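Side-chain contacts in A151R (African swine fever virus Georgia 2007/1, PDB 7CMA), which is a non-structural viral protein of uncertain biochemical role that binds a zinc ion through one histidine and three cysteines: residues E24-G29 with A70-I75; V39-S44 with Y50-F55; T35-V40 with G128-N133; I18-H23 with S144-T149. All coordinates share one frame; numbering follows the deposited sequence.

Interaction 1: E24-G29 with A70-I75; sequences ELENGG and ATSKNI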
loop_
_atom_site.group_PDB
_atom_site.type_symbol
_atom_site.label_atom_id
_atom_site.label_comp_id
_atom_site.label_asym_id
_atom_site.label_seq_id
_atom_site.Cartn_x
_atom_site.Cartn_y
_atom_site.Cartn_z
ATOM N N GLU A 24 -11.125 5.461 -17.052
ATOM C CA GLU A 24 -11.693 6.835 -17.107
ATOM C C GLU A 24 -11.907 7.234 -18.573
ATOM O O GLU A 24 -13.021 7.697 -18.896
ATOM C CB GLU A 24 -10.782 7.822 -16.372
ATOM C CG GLU A 24 -10.983 7.824 -14.866
ATOM C CD GLU A 24 -12.358 8.287 -14.412
ATOM O OE1 GLU A 24 -13.017 9.006 -15.178
ATOM O OE2 GLU A 24 -12.768 7.916 -13.302
ATOM N N LEU A 25 -10.941 6.919 -19.443
ATOM C CA LEU A 25 -11.021 7.218 -20.898
ATOM C C LEU A 25 -12.126 6.368 -21.546
ATOM O O LEU A 25 -12.839 6.901 -22.421
ATOM C CB LEU A 25 -9.663 6.952 -21.551
ATOM C CG LEU A 25 -8.915 8.189 -22.046
ATOM C CD1 LEU A 25 -7.836 7.805 -23.043
ATOM C CD2 LEU A 25 -9.871 9.197 -22.661
ATOM N N GLU A 26 -12.261 5.102 -21.132
ATOM C CA GLU A 26 -13.235 4.146 -21.727
ATOM C C GLU A 26 -14.653 4.495 -21.259
ATOM O O GLU A 26 -15.608 4.114 -21.956
ATOM C CB GLU A 26 -12.882 2.702 -21.358
ATOM C CG GLU A 26 -11.997 2.010 -22.382
ATOM C CD GLU A 26 -12.610 1.856 -23.765
ATOM O OE1 GLU A 26 -13.806 1.516 -23.848
ATOM O OE2 GLU A 26 -11.885 2.072 -24.756
ATOM N N ASN A 27 -14.777 5.218 -20.141
ATOM C CA ASN A 27 -16.091 5.569 -19.536
ATOM C C ASN A 27 -16.538 6.941 -20.052
ATOM O O ASN A 27 -17.602 7.008 -20.695
ATOM C CB ASN A 27 -16.038 5.536 -18.006
ATOM C CG ASN A 27 -15.894 4.133 -17.458
ATOM O OD1 ASN A 27 -16.086 3.156 -18.181
ATOM N ND2 ASN A 27 -15.526 4.023 -16.192
ATOM N N GLY A 28 -15.751 7.986 -19.780
ATOM C CA GLY A 28 -16.136 9.390 -20.021
ATOM C C GLY A 28 -15.773 9.845 -21.423
ATOM O O GLY A 28 -16.324 10.875 -21.866
ATOM N N GLY A 29 -14.730 9.246 -21.998
ATOM C CA GLY A 29 -14.284 9.487 -23.384
ATOM C C GLY A 29 -13.565 10.821 -23.548
ATOM O O GLY A 29 -13.280 11.187 -24.703
ATOM N N ALA A 70 -4.719 4.622 -32.387
ATOM C CA ALA A 70 -4.310 4.695 -30.966
ATOM C C ALA A 70 -5.430 4.142 -30.084
ATOM O O ALA A 70 -6.559 4.666 -30.150
ATOM C CB ALA A 70 -3.965 6.113 -30.595
ATOM N N THR A 71 -5.105 3.134 -29.275
ATOM C CA THR A 71 -6.030 2.480 -28.314
ATOM C C THR A 71 -6.093 3.309 -27.028
ATOM O O THR A 71 -5.067 3.922 -26.684
ATOM C CB THR A 71 -5.562 1.051 -28.020
ATOM O OG1 THR A 71 -4.289 1.150 -27.382
ATOM C CG2 THR A 71 -5.451 0.201 -29.267
ATOM N N SER A 72 -7.163 3.132 -26.249
ATOM C CA SER A 72 -7.339 3.731 -24.900
ATOM C C SER A 72 -6.155 3.364 -23.996
ATOM O O SER A 72 -5.727 4.226 -23.211
ATOM C CB SER A 72 -8.641 3.304 -24.292
ATOM O OG SER A 72 -9.724 3.644 -25.141
ATOM N N LYS A 73 -5.677 2.117 -24.064
ATOM C CA LYS A 73 -4.574 1.623 -23.196
ATOM C C LYS A 73 -3.274 2.334 -23.580
ATOM O O LYS A 73 -2.522 2.732 -22.665
ATOM C CB LYS A 73 -4.418 0.104 -23.309
ATOM C CG LYS A 73 -3.538 -0.531 -22.239
ATOM C CD LYS A 73 -3.930 -0.151 -20.820
ATOM C CE LYS A 73 -4.135 -1.351 -19.917
ATOM N NZ LYS A 73 -3.899 -1.007 -18.494
ATOM N N ASN A 74 -3.028 2.506 -24.882
ATOM C CA ASN A 74 -1.790 3.158 -25.377
ATOM C C ASN A 74 -1.840 4.645 -25.022
ATOM O O ASN A 74 -0.777 5.204 -24.715
ATOM C CB ASN A 74 -1.569 2.932 -26.876
ATOM C CG ASN A 74 -0.794 1.662 -27.167
ATOM O OD1 ASN A 74 0.041 1.240 -26.369
ATOM N ND2 ASN A 74 -1.101 1.018 -28.281
ATOM N N ILE A 75 -3.024 5.263 -25.075
ATOM C CA ILE A 75 -3.188 6.700 -24.701
ATOM C C ILE A 75 -2.966 6.840 -23.193
ATOM O O ILE A 75 -2.182 7.723 -22.796
ATOM C CB ILE A 75 -4.562 7.246 -25.131
ATOM C CG1 ILE A 75 -4.852 6.946 -26.604
ATOM C CG2 ILE A 75 -4.664 8.732 -24.812
ATOM C CD1 ILE A 75 -5.579 8.046 -27.333
#
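Glu26 and Ser72 supply the polar half of this contact between two helices. The hydroxyl of Ser72 donates through OG to Glu26 OE2 at 2.7 Å, meeting that oxygen on its anti side and 20° out of the carboxylate plane. Glu26 reaches across because its chain bends at chi2 (-62°), which swings the carboxylate of an otherwise exposed residue over to the start of the second helix. Ser72 OG also bonds the hydroxyl of Tyr50, and so has two hydrogen-bond partners.

The apolar part is buried. Leu25 and Ile75 cross nearly perpendicular to each other, with Leu25 CD1 resting 3.7 Å from Ile75 CG2, the methyl branch that points away from its own backbone N.

The second helix is also capped from within its own chain segment. Thr71 occupies the N-cap, and its OG1 accepts from Asn74 N at 3.1 Å.

The pairing thus brings the C-terminal turn of helix 3-28 against the N-terminal turn of helix 72-84. Lys73 adds a salt bridge to Glu19, about two turns before Glu26 on the first helix, while Gly29, with positive phi, ends that helix just ahead of strand 30-35.

Interaction 2: V39-S44 with Y50-F55; sequences VVSEIS and YKYFTF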
loop_
_atom_site.group_PDB
_atom_site.type_symbol
_atom_site.label_atom_id
_atom_site.label_comp_id
_atom_site.label_asym_id
_atom_site.label_seq_id
_atom_site.Cartn_x
_atom_site.Cartn_y
_atom_site.Cartn_z
ATOM N N VAL A 39 -5.113 24.220 -18.270
ATOM C CA VAL A 39 -5.382 23.217 -19.342
ATOM C C VAL A 39 -4.412 23.469 -20.499
ATOM O O VAL A 39 -4.389 24.598 -21.008
ATOM C CB VAL A 39 -6.845 23.272 -19.819
ATOM C CG1 VAL A 39 -7.097 22.287 -20.950
ATOM C CG2 VAL A 39 -7.819 23.041 -18.677
ATOM N N VAL A 40 -3.602 22.469 -20.859
ATOM C CA VAL A 40 -2.556 22.590 -21.916
ATOM C C VAL A 40 -2.913 21.654 -23.073
ATOM O O VAL A 40 -2.497 21.947 -24.206
ATOM C CB VAL A 40 -1.138 22.321 -21.372
ATOM C CG1 VAL A 40 -0.682 23.422 -20.428
ATOM C CG2 VAL A 40 -1.019 20.957 -20.703
ATOM N N SER A 41 -3.756 20.648 -22.817
ATOM C CA SER A 41 -4.150 19.657 -23.849
ATOM C C SER A 41 -5.503 19.025 -23.509
ATOM O O SER A 41 -5.974 19.173 -22.353
ATOM C CB SER A 41 -3.084 18.603 -24.030
ATOM O OG SER A 41 -2.146 18.643 -22.973
ATOM N N GLU A 42 -6.047 18.263 -24.461
ATOM C CA GLU A 42 -7.346 17.552 -24.349
ATOM C C GLU A 42 -7.302 16.315 -25.249
ATOM O O GLU A 42 -6.860 16.440 -26.404
ATOM C CB GLU A 42 -8.500 18.476 -24.751
ATOM C CG GLU A 42 -9.867 17.807 -24.688
ATOM C CD GLU A 42 -11.039 18.681 -25.108
ATOM O OE1 GLU A 42 -10.847 19.899 -25.235
ATOM O OE2 GLU A 42 -12.141 18.133 -25.327
ATOM N N ILE A 43 -7.651 15.155 -24.700
ATOM C CA ILE A 43 -7.871 13.916 -25.492
ATOM C C ILE A 43 -9.337 13.513 -25.364
ATOM O O ILE A 43 -9.821 13.400 -24.219
ATOM C CB ILE A 43 -6.907 12.799 -25.049
ATOM C CG1 ILE A 43 -5.458 13.168 -25.380
ATOM C CG2 ILE A 43 -7.304 11.469 -25.667
ATOM C CD1 ILE A 43 -4.453 12.706 -24.356
ATOM N N SER A 44 -10.057 13.549 -26.481
ATOM C CA SER A 44 -11.517 13.281 -26.520
ATOM C C SER A 44 -11.831 12.322 -27.666
ATOM O O SER A 44 -11.239 12.475 -28.741
ATOM C CB SER A 44 -12.294 14.563 -26.638
ATOM O OG SER A 44 -12.117 15.356 -25.479
ATOM N N TYR A 50 -9.769 8.893 -31.210
ATOM C CA TYR A 50 -9.342 9.910 -30.221
ATOM C C TYR A 50 -8.648 11.053 -30.958
ATOM O O TYR A 50 -7.936 10.788 -31.946
ATOM C CB TYR A 50 -8.427 9.282 -29.170
ATOM C CG TYR A 50 -9.135 8.440 -28.138
ATOM C CD1 TYR A 50 -9.739 9.023 -27.038
ATOM C CD2 TYR A 50 -9.185 7.061 -28.248
ATOM C CE1 TYR A 50 -10.382 8.261 -26.079
ATOM C CE2 TYR A 50 -9.815 6.283 -27.292
ATOM C CZ TYR A 50 -10.398 6.883 -26.193
ATOM O OH TYR A 50 -10.994 6.124 -25.228
ATOM N N LYS A 51 -8.952 12.289 -30.555
ATOM C CA LYS A 51 -8.307 13.524 -31.072
ATOM C C LYS A 51 -7.534 14.197 -29.938
ATOM O O LYS A 51 -8.070 14.266 -28.810
ATOM C CB LYS A 51 -9.362 14.468 -31.658
ATOM C CG LYS A 51 -9.671 14.245 -33.131
ATOM C CD LYS A 51 -10.725 13.192 -33.380
ATOM C CE LYS A 51 -11.294 13.253 -34.781
ATOM N NZ LYS A 51 -12.012 12.005 -35.130
ATOM N N TYR A 52 -6.305 14.628 -30.229
ATOM C CA TYR A 52 -5.391 15.298 -29.267
ATOM C C TYR A 52 -5.314 16.788 -29.609
ATOM O O TYR A 52 -4.690 17.131 -30.633
ATOM C CB TYR A 52 -4.012 14.634 -29.297
ATOM C CG TYR A 52 -2.974 15.278 -28.412
ATOM C CD1 TYR A 52 -3.206 15.465 -27.058
ATOM C CD2 TYR A 52 -1.726 15.622 -28.907
ATOM C CE1 TYR A 52 -2.247 16.026 -26.231
ATOM C CE2 TYR A 52 -0.755 16.185 -28.093
ATOM C CZ TYR A 52 -1.017 16.389 -26.750
ATOM O OH TYR A 52 -0.062 16.920 -25.932
ATOM N N PHE A 53 -6.077 17.605 -28.872
ATOM C CA PHE A 53 -6.093 19.090 -28.965
ATOM C C PHE A 53 -5.033 19.665 -28.023
ATOM O O PHE A 53 -5.078 19.369 -26.812
ATOM C CB PHE A 53 -7.473 19.646 -28.603
ATOM C CG PHE A 53 -8.634 18.978 -29.293
ATOM C CD1 PHE A 53 -9.001 19.343 -30.581
ATOM C CD2 PHE A 53 -9.406 18.038 -28.630
ATOM C CE1 PHE A 53 -10.085 18.741 -31.205
ATOM C CE2 PHE A 53 -10.476 17.423 -29.265
ATOM C CZ PHE A 53 -10.800 17.761 -30.557
ATOM N N THR A 54 -4.141 20.499 -28.557
ATOM C CA THR A 54 -3.157 21.269 -27.751
ATOM C C THR A 54 -3.556 22.749 -27.758
ATOM O O THR A 54 -4.012 23.227 -28.817
ATOM C CB THR A 54 -1.736 21.031 -28.270
ATOM O OG1 THR A 54 -1.446 19.644 -28.094
ATOM C CG2 THR A 54 -0.694 21.871 -27.563
ATOM N N PHE A 55 -3.523 23.396 -26.587
ATOM C CA PHE A 55 -3.966 24.798 -26.368
ATOM C C PHE A 55 -2.753 25.668 -26.012
ATOM O O PHE A 55 -1.751 25.126 -25.517
ATOM C CB PHE A 55 -5.031 24.859 -25.270
ATOM C CG PHE A 55 -6.226 23.965 -25.489
ATOM C CD1 PHE A 55 -7.180 24.267 -26.452
ATOM C CD2 PHE A 55 -6.426 22.845 -24.697
ATOM C CE1 PHE A 55 -8.297 23.462 -26.623
ATOM C CE2 PHE A 55 -7.541 22.040 -24.874
ATOM C CZ PHE A 55 -8.472 22.348 -25.837
#
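Glu42 lies alongside Phe53, the two side chains pointing the same way from a hydrogen-bonded antiparallel pair. Extended throughout, with CG opposite the backbone N (chi1 179°), Glu42 carries its CD to 3.9 Å from Phe53 CD2, and the carboxylate and ring planes stand 54° apart. Phe55 also reaches this glutamate: Glu42 OE1 sits at the edge of the Phe55 ring, in its plane, 3.5 Å from CZ. Such an in-plane approach sets the oxygen against the electropositive rim of the ring. The other oxygen, OE2, accepts from Ser44 OG through its anti lone pair, a bond that helps fix the rotation of the carboxylate. Val39 completes this row, lying side by side with the Phe55 ring.

On the face carrying Ser41, Ile43 and Tyr52, the contacts are mostly apolar. Tyr52 leans over toward strand 38-46, its CD1 3.6 Å from Ile43 CG1 and its CE1 3.5 Å from Ser41 CB.

Tyr50 meets the other branch of Ile43, with CD1 3.7 Å from Ile43 CG2 and the two side chains crossing at about a right angle. Ile43 and Tyr50 both continue onto Ile75 of helix 72-84.

Backbone bonds join Glu42 with Phe53 and Ser44 with Lys51 in both directions, and Phe55 N reaches Val40 O at 3.0 Å. This is the pattern of an antiparallel beta hairpin, here built from strands 38-46 and 49-55 within a five-stranded sheet; on its other edge strand 38-46 has a classic bulge, Val40 and Ser41 both facing Leu33 of strand 30-35.

Interaction 3: T35-V40 with G128-N133; sequences TKNIVV and GPHIFN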
loop_
_atom_site.group_PDB
_atom_site.type_symbol
_atom_site.label_atom_id
_atom_site.label_comp_id
_atom_site.label_asym_id
_atom_site.label_seq_id
_atom_site.Cartn_x
_atom_site.Cartn_y
_atom_site.Cartn_z
ATOM N N THR A 35 -1.184 21.590 -16.465
ATOM C CA THR A 35 0.159 21.883 -15.893
ATOM C C THR A 35 0.075 23.163 -15.045
ATOM O O THR A 35 -0.456 24.167 -15.554
ATOM C CB THR A 35 1.223 21.965 -16.997
ATOM O OG1 THR A 35 1.350 20.679 -17.604
ATOM C CG2 THR A 35 2.581 22.396 -16.480
ATOM N N LYS A 36 0.308 23.034 -13.735
ATOM C CA LYS A 36 0.062 24.098 -12.724
ATOM C C LYS A 36 -1.374 24.614 -12.870
ATOM O O LYS A 36 -1.587 25.828 -12.722
ATOM C CB LYS A 36 1.091 25.222 -12.886
ATOM C CG LYS A 36 2.536 24.802 -12.653
ATOM C CD LYS A 36 3.526 25.942 -12.776
ATOM C CE LYS A 36 4.912 25.582 -12.281
ATOM N NZ LYS A 36 4.867 24.856 -10.989
ATOM N N ASN A 37 -2.335 23.696 -13.010
ATOM C CA ASN A 37 -3.783 24.008 -12.945
ATOM C C ASN A 37 -4.132 24.965 -14.090
ATOM O O ASN A 37 -5.057 25.778 -13.923
ATOM C CB ASN A 37 -4.170 24.577 -11.578
ATOM C CG ASN A 37 -5.594 24.251 -11.187
ATOM O OD1 ASN A 37 -6.174 23.288 -11.689
ATOM N ND2 ASN A 37 -6.164 25.048 -10.299
ATOM N N ILE A 38 -3.494 24.762 -15.245
ATOM C CA ILE A 38 -3.825 25.403 -16.550
ATOM C C ILE A 38 -3.963 24.294 -17.595
ATOM O O ILE A 38 -3.045 23.465 -17.682
ATOM C CB ILE A 38 -2.739 26.425 -16.949
ATOM C CG1 ILE A 38 -2.577 27.524 -15.892
ATOM C CG2 ILE A 38 -3.019 27.002 -18.328
ATOM C CD1 ILE A 38 -1.174 28.075 -15.788
ATOM N N VAL A 39 -5.113 24.220 -18.270
ATOM C CA VAL A 39 -5.382 23.217 -19.342
ATOM C C VAL A 39 -4.412 23.469 -20.499
ATOM O O VAL A 39 -4.389 24.598 -21.008
ATOM C CB VAL A 39 -6.845 23.272 -19.819
ATOM C CG1 VAL A 39 -7.097 22.287 -20.950
ATOM C CG2 VAL A 39 -7.819 23.041 -18.677
ATOM N N VAL A 40 -3.602 22.469 -20.859
ATOM C CA VAL A 40 -2.556 22.590 -21.916
ATOM C C VAL A 40 -2.913 21.654 -23.073
ATOM O O VAL A 40 -2.497 21.947 -24.206
ATOM C CB VAL A 40 -1.138 22.321 -21.372
ATOM C CG1 VAL A 40 -0.682 23.422 -20.428
ATOM C CG2 VAL A 40 -1.019 20.957 -20.703
ATOM N N GLY A 128 -15.963 25.109 -13.392
ATOM C CA GLY A 128 -14.883 24.417 -14.124
ATOM C C GLY A 128 -14.067 23.514 -13.202
ATOM O O GLY A 128 -14.361 23.402 -12.019
ATOM N N PRO A 129 -13.087 22.763 -13.743
ATOM C CA PRO A 129 -12.349 21.777 -12.954
ATOM C C PRO A 129 -11.390 22.375 -11.904
ATOM O O PRO A 129 -11.063 21.684 -10.977
ATOM C CB PRO A 129 -11.567 21.007 -14.025
ATOM C CG PRO A 129 -11.358 22.026 -15.127
ATOM C CD PRO A 129 -12.641 22.828 -15.143
ATOM N N HIS A 130 -10.969 23.633 -12.073
ATOM C CA HIS A 130 -9.729 24.165 -11.438
ATOM C C HIS A 130 -9.844 24.121 -9.906
ATOM O O HIS A 130 -8.820 23.838 -9.251
ATOM C CB HIS A 130 -9.418 25.572 -11.955
ATOM C CG HIS A 130 -9.387 25.661 -13.440
ATOM N ND1 HIS A 130 -8.223 25.487 -14.167
ATOM C CD2 HIS A 130 -10.379 25.809 -14.344
ATOM C CE1 HIS A 130 -8.498 25.573 -15.453
ATOM N NE2 HIS A 130 -9.816 25.743 -15.586
ATOM N N ILE A 131 -11.056 24.290 -9.365
ATOM C CA ILE A 131 -11.284 24.411 -7.893
ATOM C C ILE A 131 -11.000 23.062 -7.211
ATOM O O ILE A 131 -10.811 23.053 -5.989
ATOM C CB ILE A 131 -12.710 24.920 -7.598
ATOM C CG1 ILE A 131 -12.898 25.224 -6.109
ATOM C CG2 ILE A 131 -13.756 23.944 -8.121
ATOM C CD1 ILE A 131 -14.278 25.742 -5.747
ATOM N N PHE A 132 -10.948 21.971 -7.979
ATOM C CA PHE A 132 -10.742 20.606 -7.425
ATOM C C PHE A 132 -9.246 20.339 -7.212
ATOM O O PHE A 132 -8.910 19.350 -6.544
ATOM C CB PHE A 132 -11.382 19.558 -8.337
ATOM C CG PHE A 132 -12.885 19.539 -8.284
ATOM C CD1 PHE A 132 -13.545 18.926 -7.231
ATOM C CD2 PHE A 132 -13.631 20.280 -9.188
ATOM C CE1 PHE A 132 -14.929 18.938 -7.167
ATOM C CE2 PHE A 132 -15.012 20.317 -9.106
ATOM C CZ PHE A 132 -15.658 19.648 -8.091
ATOM N N ASN A 133 -8.389 21.266 -7.651
ATOM C CA ASN A 133 -6.913 21.171 -7.506
ATOM C C ASN A 133 -6.549 21.058 -6.017
ATOM O O ASN A 133 -5.642 20.291 -5.703
ATOM C CB ASN A 133 -6.216 22.357 -8.173
ATOM C CG ASN A 133 -4.712 22.227 -8.194
ATOM O OD1 ASN A 133 -4.004 23.132 -7.755
ATOM N ND2 ASN A 133 -4.218 21.124 -8.733
#
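A reciprocal polar contact at the protein surface joins Asn37, in the turn between strands 30-35 and 38-46, to His130, in the loop that follows strand 125-127. Each residue gives a side-chain N-H to the backbone carbonyl of the other. Asn37 ND2 donates to His130 O at 3.1 Å, with an angle of 159° at the hydrogen and the acceptor near the amide plane. In return His130 ND1 donates to Asn37 O at 3.2 Å; the oxygen lies close to the imidazole plane, but the donor stands 47° out of the carbonyl plane and so misses the lone pairs.

Asn37 belongs to a type I' beta turn running from Thr35 to Ile38, the tight reversal that closes a two-residue hairpin. Its CG is turned away from the backbone N (chi1 -150°), which sends the amide across to the loop. There the carbonyl of His130 is gripped twice: Asn133 N, closing a short 3-10 turn, and Asn37 ND2 come to it from opposite faces of its plane.

Around these bonds the packing is modest. The side chains of Asn37 and Asn133 run antiparallel past one another, and Asn37 ND2 lies 3.4 Å from Asn133 CB. Val39 CG2 approaches His130 CE1 at 4.2 Å, the valine lying crosswise to the histidine, while Pro129 CG covers part of one imidazole face. Met152 touches both Asn37 and Pro129, and Phe132 turns from the hairpin to stack on Trp138.

Interaction 4: I18-H23 with S144-T149; sequences IECIYH and SFYPFT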
loop_
_atom_site.group_PDB
_atom_site.type_symbol
_atom_site.label_atom_id
_atom_site.label_comp_id
_atom_site.label_asym_id
_atom_site.label_seq_id
_atom_site.Cartn_x
_atom_site.Cartn_y
_atom_site.Cartn_z
ATOM N N ILE A 18 -2.185 3.785 -14.878
ATOM C CA ILE A 18 -2.552 3.530 -16.305
ATOM C C ILE A 18 -3.925 2.852 -16.352
ATOM O O ILE A 18 -4.741 3.244 -17.203
ATOM C CB ILE A 18 -1.478 2.697 -17.031
ATOM C CG1 ILE A 18 -0.225 3.529 -17.320
ATOM C CG2 ILE A 18 -2.045 2.072 -18.296
ATOM C CD1 ILE A 18 0.877 2.764 -18.029
ATOM N N GLU A 19 -4.160 1.860 -15.488
ATOM C CA GLU A 19 -5.457 1.129 -15.439
ATOM C C GLU A 19 -6.572 2.120 -15.076
ATOM O O GLU A 19 -7.594 2.135 -15.774
ATOM C CB GLU A 19 -5.399 -0.030 -14.439
ATOM C CG GLU A 19 -6.584 -0.983 -14.544
ATOM C CD GLU A 19 -6.554 -1.927 -15.738
ATOM O OE1 GLU A 19 -5.569 -1.880 -16.508
ATOM O OE2 GLU A 19 -7.536 -2.678 -15.921
ATOM N N CYS A 20 -6.336 2.961 -14.070
ATOM C CA CYS A 20 -7.280 4.031 -13.659
ATOM C C CYS A 20 -7.585 4.953 -14.849
ATOM O O CYS A 20 -8.782 5.169 -15.144
ATOM C CB CYS A 20 -6.717 4.833 -12.494
ATOM S SG CYS A 20 -7.937 5.940 -11.744
ATOM N N ILE A 21 -6.549 5.456 -15.524
ATOM C CA ILE A 21 -6.717 6.383 -16.685
ATOM C C ILE A 21 -7.465 5.648 -17.798
ATOM O O ILE A 21 -8.385 6.246 -18.381
ATOM C CB ILE A 21 -5.363 6.930 -17.170
ATOM C CG1 ILE A 21 -4.650 7.714 -16.064
ATOM C CG2 ILE A 21 -5.545 7.766 -18.429
ATOM C CD1 ILE A 21 -3.211 8.019 -16.363
ATOM N N TYR A 22 -7.048 4.415 -18.105
ATOM C CA TYR A 22 -7.664 3.572 -19.161
ATOM C C TYR A 22 -9.179 3.535 -18.952
ATOM O O TYR A 22 -9.933 3.768 -19.919
ATOM C CB TYR A 22 -7.066 2.161 -19.155
ATOM C CG TYR A 22 -7.817 1.158 -19.997
ATOM C CD1 TYR A 22 -7.766 1.204 -21.381
ATOM C CD2 TYR A 22 -8.659 0.224 -19.415
ATOM C CE1 TYR A 22 -8.478 0.309 -22.162
ATOM C CE2 TYR A 22 -9.392 -0.669 -20.181
ATOM C CZ TYR A 22 -9.279 -0.644 -21.560
ATOM O OH TYR A 22 -9.974 -1.536 -22.330
ATOM N N HIS A 23 -9.609 3.211 -17.734
ATOM C CA HIS A 23 -11.041 3.032 -17.378
ATOM C C HIS A 23 -11.764 4.376 -17.505
ATOM O O HIS A 23 -12.838 4.403 -18.125
ATOM C CB HIS A 23 -11.175 2.420 -15.978
ATOM C CG HIS A 23 -10.794 0.975 -15.921
ATOM N ND1 HIS A 23 -11.053 0.100 -16.964
ATOM C CD2 HIS A 23 -10.150 0.255 -14.976
ATOM C CE1 HIS A 23 -10.581 -1.092 -16.661
ATOM N NE2 HIS A 23 -10.026 -1.026 -15.447
ATOM N N SER A 144 -15.385 12.302 -2.962
ATOM C CA SER A 144 -14.228 11.388 -2.832
ATOM C C SER A 144 -13.297 11.576 -4.024
ATOM O O SER A 144 -13.773 11.967 -5.089
ATOM C CB SER A 144 -14.670 9.958 -2.749
ATOM O OG SER A 144 -15.337 9.576 -3.941
ATOM N N PHE A 145 -12.024 11.263 -3.834
ATOM C CA PHE A 145 -11.075 11.340 -4.961
ATOM C C PHE A 145 -10.225 10.069 -5.023
ATOM O O PHE A 145 -10.061 9.435 -3.974
ATOM C CB PHE A 145 -10.120 12.521 -4.773
ATOM C CG PHE A 145 -10.713 13.905 -4.720
ATOM C CD1 PHE A 145 -10.875 14.650 -5.874
ATOM C CD2 PHE A 145 -11.058 14.486 -3.511
ATOM C CE1 PHE A 145 -11.406 15.929 -5.822
ATOM C CE2 PHE A 145 -11.591 15.763 -3.461
ATOM C CZ PHE A 145 -11.762 16.482 -4.617
ATOM N N TYR A 146 -9.763 9.679 -6.212
ATOM C CA TYR A 146 -8.777 8.582 -6.379
ATOM C C TYR A 146 -7.591 8.837 -5.455
ATOM O O TYR A 146 -7.212 9.983 -5.217
ATOM C CB TYR A 146 -8.345 8.477 -7.843
ATOM C CG TYR A 146 -9.384 7.897 -8.767
ATOM C CD1 TYR A 146 -9.774 6.572 -8.660
ATOM C CD2 TYR A 146 -9.943 8.656 -9.784
ATOM C CE1 TYR A 146 -10.729 6.031 -9.503
ATOM C CE2 TYR A 146 -10.895 8.129 -10.639
ATOM C CZ TYR A 146 -11.252 6.798 -10.528
ATOM O OH TYR A 146 -12.181 6.272 -11.374
ATOM N N PRO A 147 -6.971 7.782 -4.887
ATOM C CA PRO A 147 -5.757 7.955 -4.096
ATOM C C PRO A 147 -4.637 8.660 -4.885
ATOM O O PRO A 147 -3.809 9.313 -4.265
ATOM C CB PRO A 147 -5.352 6.518 -3.717
ATOM C CG PRO A 147 -6.048 5.638 -4.745
ATOM C CD PRO A 147 -7.327 6.371 -5.088
ATOM N N PHE A 148 -4.699 8.597 -6.219
ATOM C CA PHE A 148 -3.719 9.234 -7.141
ATOM C C PHE A 148 -3.922 10.754 -7.126
ATOM O O PHE A 148 -4.949 11.212 -7.642
ATOM C CB PHE A 148 -3.879 8.683 -8.561
ATOM C CG PHE A 148 -3.836 7.179 -8.667
ATOM C CD1 PHE A 148 -2.659 6.483 -8.427
ATOM C CD2 PHE A 148 -4.981 6.454 -8.968
ATOM C CE1 PHE A 148 -2.627 5.099 -8.503
ATOM C CE2 PHE A 148 -4.945 5.069 -9.042
ATOM C CZ PHE A 148 -3.769 4.395 -8.810
ATOM N N THR A 149 -2.924 11.504 -6.648
ATOM C CA THR A 149 -2.964 12.986 -6.540
ATOM C C THR A 149 -2.991 13.613 -7.941
ATOM O O THR A 149 -3.380 14.791 -8.043
ATOM C CB THR A 149 -1.779 13.540 -5.735
ATOM O OG1 THR A 149 -0.578 13.172 -6.414
ATOM C CG2 THR A 149 -1.747 13.048 -4.303
#
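A chi1 of -169° turns the sulfur of Cys20 away from its own backbone N and extends it from helix 3-28 to the loop 144-149. Tyr146, whose CG stands beside the backbone N (chi1 -73°), turns its ring broadside to receive it. The sulfur sits 3.4 Å above the ring plane and over its centre, only 8° off the normal, at comparable distances from all six ring atoms; Tyr146 CE1 is 3.6 Å from Cys20 SG.

Phe148 attends the same cysteine less directly. Its CE2 lies 3.9 Å from Cys20 CB, and the sulfur is 5.1 Å from the centre of the Phe148 ring, at an oblique angle. One small side chain thus serves two aromatic rings, with the tyrosine face carrying the closer sulfur contact.

The phenol end of Tyr146 is held by a hydrogen bond between OH and Glu24 OE2, one helical turn beyond Cys20, so ring and hydroxyl both engage the same helix. Ile151 packs on Cys20 and Tyr146, and Arg135 bonds the carbonyl of Phe148.

This is a Cys sulfur-aromatic contact, face-on at Tyr146, that lays the irregular chain following the zinc ligands Cys139 and Cys142 against the long N-terminal helix.

Helix 3-28 carries both interaction 1 and interaction 4, whose centres lie 13 Å apart; a salt bridge and a hydrogen bond connect them directly. Interaction 2 touches interaction 1 through Tyr50 and Ile43, which ties the five-stranded sheet to helix 72-84. Interaction 3 shares strand 38-46, including Val39 and Val40, with interaction 2, and lies about 20 Å from interaction 1 between centres, on the opposite side of the chain's centre. Along the sequence, interaction 4 encloses the other three, and interactions 1 and 3 cross. Interactions 3 and 4 join the C-terminal part, which includes zinc ligands Cys139 and Cys142, to the N-terminal helix and sheet.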